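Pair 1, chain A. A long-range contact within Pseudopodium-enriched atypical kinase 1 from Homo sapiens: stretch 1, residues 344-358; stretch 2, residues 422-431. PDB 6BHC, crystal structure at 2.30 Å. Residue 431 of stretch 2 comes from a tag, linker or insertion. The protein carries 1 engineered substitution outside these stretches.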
# COMPACT_ATOMS: atom_id res chain seq x y z
N SER A 344 -7.21 29.86 3.54
CA SER A 344 -6.31 28.91 2.89
C SER A 344 -4.87 29.10 3.34
O SER A 344 -4.09 28.14 3.32
CB SER A 344 -6.41 29.05 1.37
OG SER A 344 -7.70 28.69 0.91
N ASP A 345 -4.50 30.32 3.73
CA ASP A 345 -3.18 30.53 4.32
C ASP A 345 -3.11 29.93 5.72
O ASP A 345 -2.09 29.35 6.10
CB ASP A 345 -2.86 32.03 4.36
CG ASP A 345 -2.92 32.67 2.99
OD1 ASP A 345 -2.56 32.00 2.00
OD2 ASP A 345 -3.33 33.85 2.89
N ALA A 346 -4.19 30.07 6.50
CA ALA A 346 -4.25 29.43 7.80
C ALA A 346 -4.13 27.92 7.67
O ALA A 346 -3.49 27.26 8.51
CB ALA A 346 -5.56 29.79 8.51
N LYS A 347 -4.73 27.34 6.63
CA LYS A 347 -4.59 25.91 6.39
C LYS A 347 -3.13 25.54 6.15
O LYS A 347 -2.64 24.54 6.70
CB LYS A 347 -5.46 25.49 5.21
CG LYS A 347 -5.47 23.99 4.93
CD LYS A 347 -6.55 23.63 3.93
CE LYS A 347 -6.69 22.12 3.79
NZ LYS A 347 -7.80 21.76 2.87
N GLY A 348 -2.42 26.33 5.35
CA GLY A 348 -1.02 26.04 5.09
C GLY A 348 -0.15 26.15 6.33
O GLY A 348 0.81 25.40 6.48
N ILE A 349 -0.48 27.08 7.22
CA ILE A 349 0.25 27.19 8.48
C ILE A 349 0.01 25.95 9.33
O ILE A 349 0.95 25.35 9.86
CB ILE A 349 -0.15 28.47 9.22
CG1 ILE A 349 0.31 29.71 8.44
CG2 ILE A 349 0.41 28.48 10.64
CD1 ILE A 349 0.03 31.02 9.13
N LEU A 350 -1.25 25.53 9.46
CA LEU A 350 -1.57 24.35 10.25
C LEU A 350 -0.92 23.10 9.67
O LEU A 350 -0.41 22.25 10.41
CB LEU A 350 -3.09 24.17 10.33
CG LEU A 350 -3.82 25.23 11.16
CD1 LEU A 350 -5.31 25.18 10.91
CD2 LEU A 350 -3.51 25.05 12.63
N GLN A 351 -0.91 22.97 8.34
CA GLN A 351 -0.21 21.86 7.71
C GLN A 351 1.28 21.91 8.01
O GLN A 351 1.92 20.87 8.22
CB GLN A 351 -0.45 21.87 6.20
CG GLN A 351 -1.88 21.55 5.80
CD GLN A 351 -2.17 21.89 4.35
OE1 GLN A 351 -1.57 22.80 3.79
NE2 GLN A 351 -3.08 21.14 3.74
N CYS A 352 1.85 23.12 8.05
CA CYS A 352 3.28 23.25 8.33
C CYS A 352 3.59 22.87 9.78
O CYS A 352 4.62 22.24 10.05
CB CYS A 352 3.75 24.67 8.04
SG CYS A 352 5.50 24.93 8.39
N LEU A 353 2.72 23.25 10.72
CA LEU A 353 2.96 22.90 12.11
C LEU A 353 2.83 21.40 12.34
O LEU A 353 3.50 20.84 13.22
CB LEU A 353 2.00 23.66 13.02
CG LEU A 353 2.06 25.19 13.00
CD1 LEU A 353 1.06 25.78 13.98
CD2 LEU A 353 3.47 25.68 13.30
N LEU A 354 1.98 20.72 11.57
CA LEU A 354 1.75 19.29 11.77
C LEU A 354 2.83 18.45 11.09
O LEU A 354 3.41 17.56 11.71
CB LEU A 354 0.36 18.92 11.24
CG LEU A 354 -0.81 19.40 12.10
CD1 LEU A 354 -2.10 19.37 11.31
CD2 LEU A 354 -0.92 18.54 13.35
N TRP A 355 3.09 18.71 9.81
CA TRP A 355 4.07 17.95 9.05
C TRP A 355 5.09 18.80 8.31
O TRP A 355 6.18 18.29 8.01
CB TRP A 355 3.38 17.04 8.02
CG TRP A 355 2.21 16.30 8.56
CD1 TRP A 355 2.23 15.16 9.31
CD2 TRP A 355 0.83 16.65 8.40
NE1 TRP A 355 0.95 14.78 9.63
CE2 TRP A 355 0.07 15.67 9.08
CE3 TRP A 355 0.16 17.69 7.75
CZ2 TRP A 355 -1.32 15.71 9.12
CZ3 TRP A 355 -1.22 17.72 7.79
CH2 TRP A 355 -1.95 16.74 8.47
N GLY A 356 4.79 20.06 8.01
CA GLY A 356 5.62 20.89 7.16
C GLY A 356 6.99 21.14 7.73
O GLY A 356 7.33 20.67 8.83
N PRO A 357 7.82 21.89 7.00
CA PRO A 357 9.21 22.08 7.43
C PRO A 357 9.29 22.72 8.81
O PRO A 357 8.51 23.62 9.14
CB PRO A 357 9.79 23.00 6.35
CG PRO A 357 8.62 23.64 5.70
CD PRO A 357 7.50 22.64 5.77
N ARG A 358 10.23 22.23 9.61
CA ARG A 358 10.37 22.67 10.99
C ARG A 358 11.21 23.95 11.05
O ARG A 358 11.74 24.43 10.04
CB ARG A 358 11.00 21.57 11.83
CG ARG A 358 10.33 20.21 11.69
CD ARG A 358 8.89 20.25 12.17
NE ARG A 358 8.22 18.97 11.96
CZ ARG A 358 6.96 18.73 12.28
NH1 ARG A 358 6.43 17.53 12.05
NH2 ARG A 358 6.22 19.68 12.84
N SER A 422 4.07 27.78 -2.47
CA SER A 422 3.16 27.80 -1.33
C SER A 422 3.91 27.65 -0.01
O SER A 422 3.53 28.26 0.99
CB SER A 422 2.11 26.69 -1.47
OG SER A 422 2.66 25.43 -1.14
N LEU A 423 4.97 26.83 0.00
CA LEU A 423 5.77 26.70 1.21
C LEU A 423 6.52 27.99 1.52
O LEU A 423 6.62 28.39 2.69
CB LEU A 423 6.75 25.54 1.07
CG LEU A 423 6.16 24.13 0.99
CD1 LEU A 423 7.28 23.10 0.99
CD2 LEU A 423 5.20 23.87 2.13
N SER A 424 7.04 28.66 0.49
CA SER A 424 7.78 29.90 0.70
C SER A 424 6.89 30.97 1.33
O SER A 424 7.35 31.76 2.16
CB SER A 424 8.37 30.39 -0.62
OG SER A 424 9.07 31.60 -0.44
N CYS A 425 5.61 31.01 0.94
CA CYS A 425 4.70 31.98 1.53
C CYS A 425 4.39 31.64 2.98
O CYS A 425 4.35 32.53 3.84
CB CYS A 425 3.42 32.06 0.70
SG CYS A 425 3.66 32.62 -1.00
N ILE A 426 4.17 30.36 3.28
CA ILE A 426 3.84 29.96 4.65
C ILE A 426 5.04 30.18 5.57
O ILE A 426 4.89 30.63 6.71
CB ILE A 426 3.35 28.50 4.68
CG1 ILE A 426 2.05 28.36 3.90
CG2 ILE A 426 3.17 28.03 6.12
CD1 ILE A 426 0.93 29.25 4.42
N VAL A 427 6.24 29.85 5.10
CA VAL A 427 7.44 30.02 5.92
C VAL A 427 7.66 31.49 6.25
O VAL A 427 7.94 31.85 7.40
CB VAL A 427 8.66 29.41 5.21
CG1 VAL A 427 9.95 29.88 5.88
CG2 VAL A 427 8.58 27.89 5.23
N LYS A 428 7.53 32.37 5.25
CA LYS A 428 7.76 33.79 5.48
C LYS A 428 6.75 34.38 6.46
O LYS A 428 7.06 35.36 7.15
CB LYS A 428 7.73 34.55 4.15
CG LYS A 428 8.98 34.33 3.30
CD LYS A 428 8.99 35.21 2.06
CE LYS A 428 7.95 34.77 1.04
NZ LYS A 428 8.05 35.54 -0.23
N ILE A 429 5.56 33.79 6.55
CA ILE A 429 4.60 34.24 7.56
C ILE A 429 5.03 33.79 8.94
O ILE A 429 4.92 34.54 9.92
CB ILE A 429 3.18 33.74 7.21
CG1 ILE A 429 2.70 34.38 5.90
CG2 ILE A 429 2.21 34.05 8.33
CD1 ILE A 429 1.34 33.88 5.45
N LEU A 430 5.54 32.56 9.06
CA LEU A 430 5.94 32.01 10.35
C LEU A 430 7.30 32.51 10.82
O LEU A 430 7.66 32.26 11.98
CB LEU A 430 5.96 30.48 10.29
CG LEU A 430 4.60 29.80 10.19
CD1 LEU A 430 4.77 28.29 10.05
CD2 LEU A 430 3.75 30.13 11.41
N LEU A 431 8.06 33.19 9.98
CA LEU A 431 9.36 33.71 10.39
C LEU A 431 9.21 34.90 11.33
O LEU A 431 8.74 35.96 10.93
CB LEU A 431 10.20 34.11 9.17
CG LEU A 431 10.80 32.97 8.35
CD1 LEU A 431 11.62 33.52 7.20
CD2 LEU A 431 11.65 32.06 9.24

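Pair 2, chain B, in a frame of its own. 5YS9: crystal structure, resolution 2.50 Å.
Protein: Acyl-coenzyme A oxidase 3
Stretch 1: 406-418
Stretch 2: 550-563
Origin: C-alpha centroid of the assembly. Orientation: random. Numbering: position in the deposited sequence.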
# COMPACT_ATOMS: atom_id res chain seq x y z
N ALA B 406 -25.70 8.53 -6.05
CA ALA B 406 -24.67 8.39 -7.07
C ALA B 406 -23.32 8.98 -6.70
O ALA B 406 -22.29 8.38 -6.93
CB ALA B 406 -25.16 8.98 -8.37
N SER B 407 -23.34 10.17 -6.12
CA SER B 407 -22.16 10.88 -5.68
C SER B 407 -21.50 10.13 -4.54
O SER B 407 -20.32 10.25 -4.30
CB SER B 407 -22.54 12.27 -5.24
OG SER B 407 -22.05 13.20 -6.17
N SER B 408 -22.31 9.38 -3.84
CA SER B 408 -21.91 8.55 -2.73
C SER B 408 -20.91 7.52 -3.16
O SER B 408 -19.98 7.23 -2.45
CB SER B 408 -23.12 7.81 -2.23
OG SER B 408 -23.41 8.19 -0.93
N ALA B 409 -21.12 6.94 -4.33
CA ALA B 409 -20.25 5.89 -4.79
C ALA B 409 -18.85 6.41 -4.97
O ALA B 409 -17.92 5.78 -4.53
CB ALA B 409 -20.77 5.31 -6.08
N GLY B 410 -18.70 7.58 -5.56
CA GLY B 410 -17.36 8.13 -5.77
C GLY B 410 -16.64 8.50 -4.50
O GLY B 410 -15.46 8.21 -4.33
N LEU B 411 -17.36 9.15 -3.60
CA LEU B 411 -16.82 9.52 -2.31
C LEU B 411 -16.33 8.31 -1.50
O LEU B 411 -15.24 8.34 -0.95
CB LEU B 411 -17.85 10.28 -1.51
CG LEU B 411 -17.83 11.81 -1.39
CD1 LEU B 411 -16.94 12.56 -2.31
CD2 LEU B 411 -19.25 12.35 -1.53
N LYS B 412 -17.15 7.26 -1.41
CA LYS B 412 -16.72 6.00 -0.81
C LYS B 412 -15.42 5.49 -1.47
O LYS B 412 -14.47 5.20 -0.77
CB LYS B 412 -17.80 4.91 -0.89
CG LYS B 412 -17.41 3.65 -0.14
CD LYS B 412 -16.69 2.63 -1.02
CE LYS B 412 -16.38 1.39 -0.22
NZ LYS B 412 -15.72 0.36 -1.06
N ALA B 413 -15.41 5.41 -2.81
CA ALA B 413 -14.26 4.86 -3.53
C ALA B 413 -12.99 5.61 -3.19
O ALA B 413 -12.05 5.00 -2.69
CB ALA B 413 -14.46 4.85 -5.03
N PHE B 414 -13.03 6.92 -3.41
CA PHE B 414 -11.83 7.75 -3.28
C PHE B 414 -11.35 8.04 -1.86
O PHE B 414 -10.14 8.14 -1.64
CB PHE B 414 -11.97 9.04 -4.12
CG PHE B 414 -11.84 8.77 -5.60
CD1 PHE B 414 -10.59 8.50 -6.15
CD2 PHE B 414 -12.97 8.68 -6.43
CE1 PHE B 414 -10.45 8.21 -7.50
CE2 PHE B 414 -12.85 8.39 -7.79
CZ PHE B 414 -11.59 8.14 -8.33
N THR B 415 -12.28 8.16 -0.91
CA THR B 415 -11.91 8.37 0.46
C THR B 415 -11.34 7.07 1.04
O THR B 415 -10.46 7.09 1.88
CB THR B 415 -13.05 8.98 1.36
OG1 THR B 415 -14.19 8.10 1.46
CG2 THR B 415 -13.47 10.33 0.87
N THR B 416 -11.83 5.92 0.61
CA THR B 416 -11.22 4.69 1.07
C THR B 416 -9.81 4.52 0.50
O THR B 416 -8.88 4.29 1.28
CB THR B 416 -12.10 3.44 0.92
OG1 THR B 416 -12.49 3.23 -0.44
CG2 THR B 416 -13.31 3.62 1.79
N TRP B 417 -9.64 4.68 -0.81
CA TRP B 417 -8.30 4.67 -1.39
C TRP B 417 -7.35 5.72 -0.78
O TRP B 417 -6.17 5.43 -0.53
CB TRP B 417 -8.33 4.90 -2.90
CG TRP B 417 -8.57 3.72 -3.76
CD1 TRP B 417 -8.14 2.41 -3.58
CD2 TRP B 417 -9.28 3.73 -4.98
NE1 TRP B 417 -8.56 1.62 -4.61
CE2 TRP B 417 -9.25 2.41 -5.50
CE3 TRP B 417 -9.95 4.73 -5.70
CZ2 TRP B 417 -9.85 2.07 -6.71
CZ3 TRP B 417 -10.55 4.38 -6.92
CH2 TRP B 417 -10.50 3.07 -7.40
N THR B 418 -7.85 6.92 -0.57
CA THR B 418 -7.07 7.97 0.00
C THR B 418 -6.60 7.62 1.43
O THR B 418 -5.44 7.83 1.74
CB THR B 418 -7.81 9.31 -0.04
OG1 THR B 418 -7.91 9.73 -1.41
CG2 THR B 418 -7.01 10.38 0.70
N ARG B 550 -15.20 7.24 -18.40
CA ARG B 550 -16.13 7.09 -17.25
C ARG B 550 -15.45 7.14 -15.89
O ARG B 550 -15.96 7.78 -14.96
CB ARG B 550 -16.88 5.77 -17.33
CG ARG B 550 -18.04 5.78 -18.29
CD ARG B 550 -18.78 4.46 -18.17
NE ARG B 550 -18.06 3.34 -18.77
CZ ARG B 550 -18.07 2.08 -18.30
NH1 ARG B 550 -18.71 1.76 -17.18
NH2 ARG B 550 -17.38 1.14 -18.93
N PHE B 551 -14.31 6.44 -15.78
CA PHE B 551 -13.47 6.49 -14.60
C PHE B 551 -12.97 7.90 -14.29
O PHE B 551 -13.06 8.36 -13.14
CB PHE B 551 -12.24 5.53 -14.70
CG PHE B 551 -11.50 5.40 -13.39
CD1 PHE B 551 -10.50 6.27 -13.06
CD2 PHE B 551 -11.90 4.46 -12.45
CE1 PHE B 551 -9.86 6.21 -11.84
CE2 PHE B 551 -11.26 4.38 -11.22
CZ PHE B 551 -10.25 5.26 -10.92
N GLN B 552 -12.43 8.58 -15.31
CA GLN B 552 -11.97 9.98 -15.17
C GLN B 552 -13.11 10.92 -14.69
O GLN B 552 -12.94 11.72 -13.74
CB GLN B 552 -11.35 10.49 -16.49
CG GLN B 552 -9.94 10.04 -16.78
CD GLN B 552 -8.92 10.79 -15.93
OE1 GLN B 552 -8.20 10.17 -15.12
NE2 GLN B 552 -8.86 12.13 -16.08
N CYS B 553 -14.28 10.82 -15.32
CA CYS B 553 -15.44 11.56 -14.85
C CYS B 553 -15.74 11.30 -13.39
O CYS B 553 -15.94 12.24 -12.63
CB CYS B 553 -16.65 11.25 -15.70
SG CYS B 553 -16.53 11.90 -17.40
N ALA B 554 -15.74 10.04 -12.98
CA ALA B 554 -15.97 9.70 -11.56
C ALA B 554 -14.93 10.40 -10.68
O ALA B 554 -15.23 10.94 -9.61
CB ALA B 554 -15.91 8.19 -11.34
N LYS B 555 -13.69 10.37 -11.15
CA LYS B 555 -12.58 10.92 -10.41
C LYS B 555 -12.66 12.43 -10.30
O LYS B 555 -12.48 12.98 -9.22
CB LYS B 555 -11.26 10.53 -11.04
CG LYS B 555 -10.04 10.82 -10.19
CD LYS B 555 -8.80 11.17 -11.01
CE LYS B 555 -7.75 10.10 -10.96
NZ LYS B 555 -6.53 10.60 -11.64
N ILE B 556 -12.93 13.12 -11.41
CA ILE B 556 -12.90 14.57 -11.38
C ILE B 556 -14.10 15.11 -10.61
O ILE B 556 -13.98 16.03 -9.82
CB ILE B 556 -12.75 15.20 -12.77
CG1 ILE B 556 -11.41 14.81 -13.37
CG2 ILE B 556 -12.76 16.72 -12.68
CD1 ILE B 556 -11.44 14.59 -14.88
N HIS B 557 -15.25 14.50 -10.82
CA HIS B 557 -16.43 14.91 -10.09
C HIS B 557 -16.31 14.74 -8.55
O HIS B 557 -16.75 15.60 -7.79
CB HIS B 557 -17.63 14.14 -10.66
CG HIS B 557 -18.88 14.25 -9.85
ND1 HIS B 557 -19.72 15.35 -9.92
CD2 HIS B 557 -19.47 13.38 -8.99
CE1 HIS B 557 -20.76 15.14 -9.12
NE2 HIS B 557 -20.64 13.94 -8.57
N THR B 558 -15.73 13.61 -8.12
CA THR B 558 -15.51 13.36 -6.71
C THR B 558 -14.52 14.38 -6.13
O THR B 558 -14.70 14.92 -5.03
CB THR B 558 -15.04 11.90 -6.51
OG1 THR B 558 -16.02 11.01 -7.10
CG2 THR B 558 -14.90 11.55 -5.00
N ARG B 559 -13.48 14.70 -6.88
CA ARG B 559 -12.52 15.65 -6.38
C ARG B 559 -13.11 17.04 -6.15
O ARG B 559 -12.83 17.73 -5.13
CB ARG B 559 -11.34 15.74 -7.36
CG ARG B 559 -10.09 16.30 -6.72
CD ARG B 559 -9.97 15.78 -5.28
NE ARG B 559 -8.61 15.80 -4.84
CZ ARG B 559 -7.76 14.80 -4.96
NH1 ARG B 559 -8.09 13.68 -5.50
NH2 ARG B 559 -6.53 14.96 -4.53
N LYS B 560 -13.91 17.44 -7.12
CA LYS B 560 -14.64 18.67 -7.10
C LYS B 560 -15.62 18.66 -5.95
O LYS B 560 -15.75 19.64 -5.25
CB LYS B 560 -15.33 18.88 -8.44
CG LYS B 560 -16.38 19.97 -8.47
CD LYS B 560 -17.77 19.38 -8.55
CE LYS B 560 -18.59 19.78 -7.35
NZ LYS B 560 -19.58 18.73 -7.01
N HIS B 561 -16.30 17.54 -5.72
CA HIS B 561 -17.18 17.46 -4.54
C HIS B 561 -16.47 17.63 -3.16
O HIS B 561 -17.00 18.31 -2.27
CB HIS B 561 -18.09 16.20 -4.58
CG HIS B 561 -19.33 16.36 -3.76
ND1 HIS B 561 -20.28 17.34 -4.02
CD2 HIS B 561 -19.75 15.73 -2.64
CE1 HIS B 561 -21.23 17.28 -3.11
NE2 HIS B 561 -20.93 16.31 -2.26
N LEU B 562 -15.29 17.04 -2.98
CA LEU B 562 -14.44 17.25 -1.77
C LEU B 562 -14.09 18.72 -1.55
O LEU B 562 -14.15 19.21 -0.45
CB LEU B 562 -13.12 16.44 -1.86
CG LEU B 562 -13.26 14.92 -1.67
CD1 LEU B 562 -12.17 14.13 -2.37
CD2 LEU B 562 -13.28 14.60 -0.18
N VAL B 563 -13.69 19.39 -2.63
CA VAL B 563 -13.37 20.83 -2.62
C VAL B 563 -14.61 21.64 -2.20
O VAL B 563 -14.57 22.47 -1.30
CB VAL B 563 -12.93 21.25 -4.05
CG1 VAL B 563 -12.85 22.77 -4.20
CG2 VAL B 563 -11.60 20.58 -4.43

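Two helices cross almost at right angles in both pairs. In pair 1, helix 344-354 meets helix 422-430 at 82°, with axes 9.5 Å apart at closest approach; in pair 2, helix 406-418 meets helix 550-563 at 87° and 9.1 Å. Fourteen central residues superpose with an RMSD of 0.5 Å. The crossing is built on a glycine: G348(A) matches G410(B), and each lies against the matched residues I426(A) and T558(B), whose CA-to-CB bonds point toward the first helix. A CB on either glycine would clash, lying 2.7 Å from I426(A) CD1 in pair 1 and 2.2 Å from T558(B) OG1 in pair 2, so the bare backbone makes room for the opposing side chain. I426(A) fills that room as a knob among D345(A), G348(A), I349(A) and C352(A), its CG2 3.6 Å from G348(A) O and its CD1 3.5 Å from D345(A) O. T558(B) is shorter and polar; its OG1 lies 3.4 Å from G410(B) CA and donates a hydrogen bond to A554(B) O (2.6 Å) within its own helix, while its CG2 supplies the apolar surface, 3.5 Å from L411(B) CD1.

I349(A) and L411(B) coincide, with side-chain centres 0.5 Å apart, and both bridge successive turns of the second helix. I349(A) CG1 is 4.0 Å from I426(A) CG2, I349(A) CD1 is 3.8 Å from I429(A) CG2, and I349(A) CG2 is 3.8 Å from L430(A) CD2. At the places matching the last two, L411(B) CD2 meets the ring edge of H561(B) at CD2 (3.6 Å), and L411(B) CD1 lies 4.4 Å from L562(B) CG.

The matched C352(A) and F414(B) differ most in size. C352(A) nestles beside I426(A), CB to CG2 3.9 Å, and its SG reaches L430(A) CD1 at 3.8 Å. F414(B) is instead the knob of pair 2, seated among F551(B), A554(B), K555(B) and T558(B), with its CZ 3.6 Å from K555(B) CG and its CD2 3.7 Å from T558(B) CG2. One position along, L353(A) CD2 touches L430(A) CD1 at 4.4 Å, and T415(B) CG2 touches L562(B) CD2 at the same distance.

At D345(A) and S407(B) the chemistry diverges. Between the stretches of pair 1 no hydrogen bond forms, and C425(A) makes no contact with the first stretch; its counterpart H557(B) donates from NE2 to S407(B) OG (2.9 Å), which lies at the imidazole edge.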